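Local coordinates for protein U4/U6 snRNA-associated-splicing factor PRP24 (Saccharomyces cerevisiae, PDB 4N0T) that binds U6 snRNA in the U6 small nuclear ribonucleoprotein, promotes its annealing to U4 snRNA and so recycles the spliceosome after splicing, at residues V291-L300 and I314-I325. Numbering follows the deposited sequence.
Sequences VSPSLICQFL and ILLVSDFNGAII. With nucleotides of chain B.
I296 rests on the hairpin with both branches: CG2 meets I314 CD1 and I325 CD1, each at 3.8 Å, while CD1 carries on to A323 CB at 3.7 Å and also touches L316 CD2. With CG1 anti to the carbonyl carbon (chi1 -66°), the longer branch is sent to A323 and L316, and CG2, anti to the backbone N, to I314 and I325. I314 CD1 lies against the helix between I296 CG2 and C297 CB, and L300 CD1 comes tip to tip with it at 4.1 Å and with I325 CG2 at 4.0 Å. At the helix start P293 crosses L316 at about a right angle, its ring CD 3.9 Å from L316 CG; both L316 methyls also lie against V291 O. Cutting L316 back to an alanine would probably open a gap beside the P293 ring and I296 CD1. Helix 293-302, the first of the beta-alpha-beta-beta-alpha-beta fold in the fourth, occluded RRM, here packs on one face of the antiparallel sheet, against edge strand 311-317 and its neighbour 322-327. No hydrogen bond joins 291-300 to 314-325. S292, the N-cap, accepts a hydrogen bond from L295 N at OG (3.2 Å, 154°). Beyond the packing, the hairpin turn meets RNA: D319 CB lies 3.6 Å from O2 of a cytidine nucleotide of chain B.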
# COMPACT_ATOMS: atom_id res chain seq x y z
N VAL A 291 -2.90 0.54 -7.69
CA VAL A 291 -2.12 1.55 -8.41
C VAL A 291 -1.95 2.83 -7.60
O VAL A 291 -2.93 3.47 -7.25
CB VAL A 291 -2.82 1.92 -9.74
CG1 VAL A 291 -2.12 3.08 -10.41
CG2 VAL A 291 -2.85 0.71 -10.66
N SER A 292 -0.70 3.20 -7.31
CA SER A 292 -0.44 4.39 -6.49
C SER A 292 -0.35 5.68 -7.32
O SER A 292 -0.11 5.64 -8.53
CB SER A 292 0.87 4.21 -5.72
OG SER A 292 1.97 4.28 -6.60
N PRO A 293 -0.52 6.83 -6.66
CA PRO A 293 -0.28 8.11 -7.32
C PRO A 293 1.11 8.18 -7.96
O PRO A 293 1.24 8.76 -9.05
CB PRO A 293 -0.38 9.11 -6.17
CG PRO A 293 -1.40 8.49 -5.28
CD PRO A 293 -1.12 7.00 -5.33
N SER A 294 2.12 7.60 -7.30
CA SER A 294 3.47 7.62 -7.87
C SER A 294 3.55 6.88 -9.19
O SER A 294 4.25 7.31 -10.10
CB SER A 294 4.49 7.04 -6.89
OG SER A 294 4.55 7.84 -5.73
N LEU A 295 2.84 5.76 -9.30
CA LEU A 295 2.84 5.00 -10.54
C LEU A 295 2.15 5.80 -11.65
O LEU A 295 2.59 5.82 -12.81
CB LEU A 295 2.16 3.66 -10.32
CG LEU A 295 2.31 2.65 -11.45
CD1 LEU A 295 3.78 2.31 -11.63
CD2 LEU A 295 1.50 1.39 -11.17
N ILE A 296 1.06 6.48 -11.30
CA ILE A 296 0.33 7.30 -12.27
C ILE A 296 1.18 8.48 -12.72
O ILE A 296 1.22 8.81 -13.91
CB ILE A 296 -0.98 7.82 -11.66
CG1 ILE A 296 -1.92 6.64 -11.39
CG2 ILE A 296 -1.63 8.85 -12.58
CD1 ILE A 296 -3.16 7.01 -10.58
N CYS A 297 1.88 9.09 -11.77
CA CYS A 297 2.76 10.22 -12.07
C CYS A 297 3.85 9.80 -13.07
O CYS A 297 4.15 10.51 -14.05
CB CYS A 297 3.40 10.74 -10.78
SG CYS A 297 4.36 12.25 -10.97
N GLN A 298 4.42 8.63 -12.83
CA GLN A 298 5.46 8.10 -13.70
C GLN A 298 4.94 7.89 -15.12
O GLN A 298 5.59 8.25 -16.11
CB GLN A 298 6.00 6.79 -13.12
CG GLN A 298 6.97 6.05 -14.00
CD GLN A 298 7.42 4.75 -13.38
OE1 GLN A 298 8.38 4.72 -12.60
NE2 GLN A 298 6.72 3.67 -13.70
N PHE A 299 3.73 7.32 -15.22
CA PHE A 299 3.05 7.16 -16.50
C PHE A 299 2.83 8.49 -17.21
O PHE A 299 3.09 8.59 -18.41
CB PHE A 299 1.73 6.43 -16.28
CG PHE A 299 0.74 6.57 -17.40
CD1 PHE A 299 0.89 5.86 -18.59
CD2 PHE A 299 -0.39 7.37 -17.24
CE1 PHE A 299 -0.04 5.98 -19.61
CE2 PHE A 299 -1.34 7.49 -18.26
CZ PHE A 299 -1.16 6.79 -19.45
N LEU A 300 2.37 9.51 -16.50
CA LEU A 300 2.13 10.80 -17.13
C LEU A 300 3.42 11.44 -17.64
O LEU A 300 3.42 12.10 -18.69
CB LEU A 300 1.44 11.76 -16.16
CG LEU A 300 0.03 11.36 -15.74
CD1 LEU A 300 -0.51 12.35 -14.71
CD2 LEU A 300 -0.89 11.29 -16.94
N ILE A 314 -1.95 14.30 -7.40
CA ILE A 314 -2.71 13.12 -7.83
C ILE A 314 -3.34 12.45 -6.61
O ILE A 314 -2.63 12.12 -5.65
CB ILE A 314 -1.82 12.10 -8.58
CG1 ILE A 314 -1.20 12.75 -9.83
CG2 ILE A 314 -2.64 10.86 -8.98
CD1 ILE A 314 -0.27 11.81 -10.61
N LEU A 315 -4.65 12.24 -6.65
CA LEU A 315 -5.41 11.69 -5.54
C LEU A 315 -6.17 10.45 -6.00
O LEU A 315 -6.78 10.45 -7.08
CB LEU A 315 -6.42 12.72 -5.03
CG LEU A 315 -5.82 14.08 -4.66
CD1 LEU A 315 -6.90 15.09 -4.35
CD2 LEU A 315 -4.93 13.91 -3.47
N LEU A 316 -6.16 9.40 -5.19
CA LEU A 316 -6.96 8.23 -5.54
C LEU A 316 -8.40 8.40 -5.09
O LEU A 316 -8.70 9.02 -4.04
CB LEU A 316 -6.39 6.96 -4.90
CG LEU A 316 -4.97 6.56 -5.24
CD1 LEU A 316 -4.71 5.21 -4.60
CD2 LEU A 316 -4.77 6.48 -6.77
N VAL A 317 -9.31 7.89 -5.91
CA VAL A 317 -10.73 7.83 -5.56
C VAL A 317 -11.16 6.39 -5.84
O VAL A 317 -11.89 6.11 -6.81
CB VAL A 317 -11.56 8.83 -6.40
CG1 VAL A 317 -13.00 8.88 -5.90
CG2 VAL A 317 -10.97 10.24 -6.33
N SER A 318 -10.72 5.46 -5.01
CA SER A 318 -10.88 4.05 -5.34
C SER A 318 -12.33 3.59 -5.25
O SER A 318 -12.69 2.57 -5.84
CB SER A 318 -9.99 3.18 -4.47
OG SER A 318 -10.24 3.49 -3.11
N ASP A 319 -13.17 4.35 -4.54
CA ASP A 319 -14.59 4.00 -4.45
C ASP A 319 -15.31 4.18 -5.79
O ASP A 319 -16.41 3.67 -5.97
CB ASP A 319 -15.33 4.71 -3.31
CG ASP A 319 -15.10 6.22 -3.27
OD1 ASP A 319 -13.97 6.67 -3.53
OD2 ASP A 319 -16.07 6.95 -2.94
N PHE A 320 -14.68 4.89 -6.72
CA PHE A 320 -15.18 4.96 -8.09
C PHE A 320 -14.16 4.42 -9.09
O PHE A 320 -14.21 4.77 -10.27
CB PHE A 320 -15.58 6.40 -8.44
CG PHE A 320 -16.74 6.90 -7.63
CD1 PHE A 320 -18.02 6.43 -7.90
CD2 PHE A 320 -16.55 7.79 -6.58
CE1 PHE A 320 -19.10 6.86 -7.15
CE2 PHE A 320 -17.62 8.23 -5.83
CZ PHE A 320 -18.90 7.76 -6.11
N ASN A 321 -13.26 3.56 -8.62
CA ASN A 321 -12.19 2.99 -9.46
C ASN A 321 -11.41 4.03 -10.25
O ASN A 321 -11.07 3.82 -11.42
CB ASN A 321 -12.77 1.94 -10.42
CG ASN A 321 -13.55 0.86 -9.71
OD1 ASN A 321 -13.17 0.41 -8.63
ND2 ASN A 321 -14.66 0.43 -10.32
N GLY A 322 -11.11 5.16 -9.62
CA GLY A 322 -10.48 6.26 -10.34
C GLY A 322 -9.39 7.00 -9.60
O GLY A 322 -9.00 6.64 -8.49
N ALA A 323 -8.87 8.03 -10.26
CA ALA A 323 -7.91 8.94 -9.66
C ALA A 323 -8.20 10.33 -10.20
O ALA A 323 -8.67 10.48 -11.34
CB ALA A 323 -6.47 8.53 -9.99
N ILE A 324 -7.95 11.33 -9.37
CA ILE A 324 -8.07 12.72 -9.77
C ILE A 324 -6.67 13.26 -10.02
O ILE A 324 -5.75 13.07 -9.21
CB ILE A 324 -8.72 13.55 -8.67
CG1 ILE A 324 -10.18 13.12 -8.50
CG2 ILE A 324 -8.63 15.05 -9.00
CD1 ILE A 324 -10.87 13.73 -7.27
N ILE A 325 -6.51 13.91 -11.17
CA ILE A 325 -5.25 14.58 -11.48
C ILE A 325 -5.53 16.07 -11.51
O ILE A 325 -6.36 16.53 -12.30
CB ILE A 325 -4.72 14.19 -12.87
CG1 ILE A 325 -4.84 12.68 -13.11
CG2 ILE A 325 -3.28 14.68 -13.02
CD1 ILE A 325 -3.93 11.84 -12.25
P C B 29 -16.22 8.35 3.48
OP1 C B 29 -16.09 8.73 2.06
OP2 C B 29 -16.83 9.33 4.43
O5' C B 29 -17.00 6.96 3.60
C5' C B 29 -18.26 6.77 2.96
C4' C B 29 -18.38 5.38 2.38
O4' C B 29 -17.33 5.20 1.38
C3' C B 29 -18.20 4.23 3.38
O3' C B 29 -18.93 3.10 2.90
C2' C B 29 -16.72 3.92 3.25
O2' C B 29 -16.35 2.63 3.68
C1' C B 29 -16.53 4.08 1.74
N1 C B 29 -15.16 4.35 1.30
C2 C B 29 -14.73 3.64 0.19
O2 C B 29 -15.51 2.81 -0.31
N3 C B 29 -13.49 3.85 -0.28
C4 C B 29 -12.72 4.75 0.31
N4 C B 29 -11.50 4.93 -0.20
C5 C B 29 -13.14 5.50 1.44
C6 C B 29 -14.38 5.29 1.91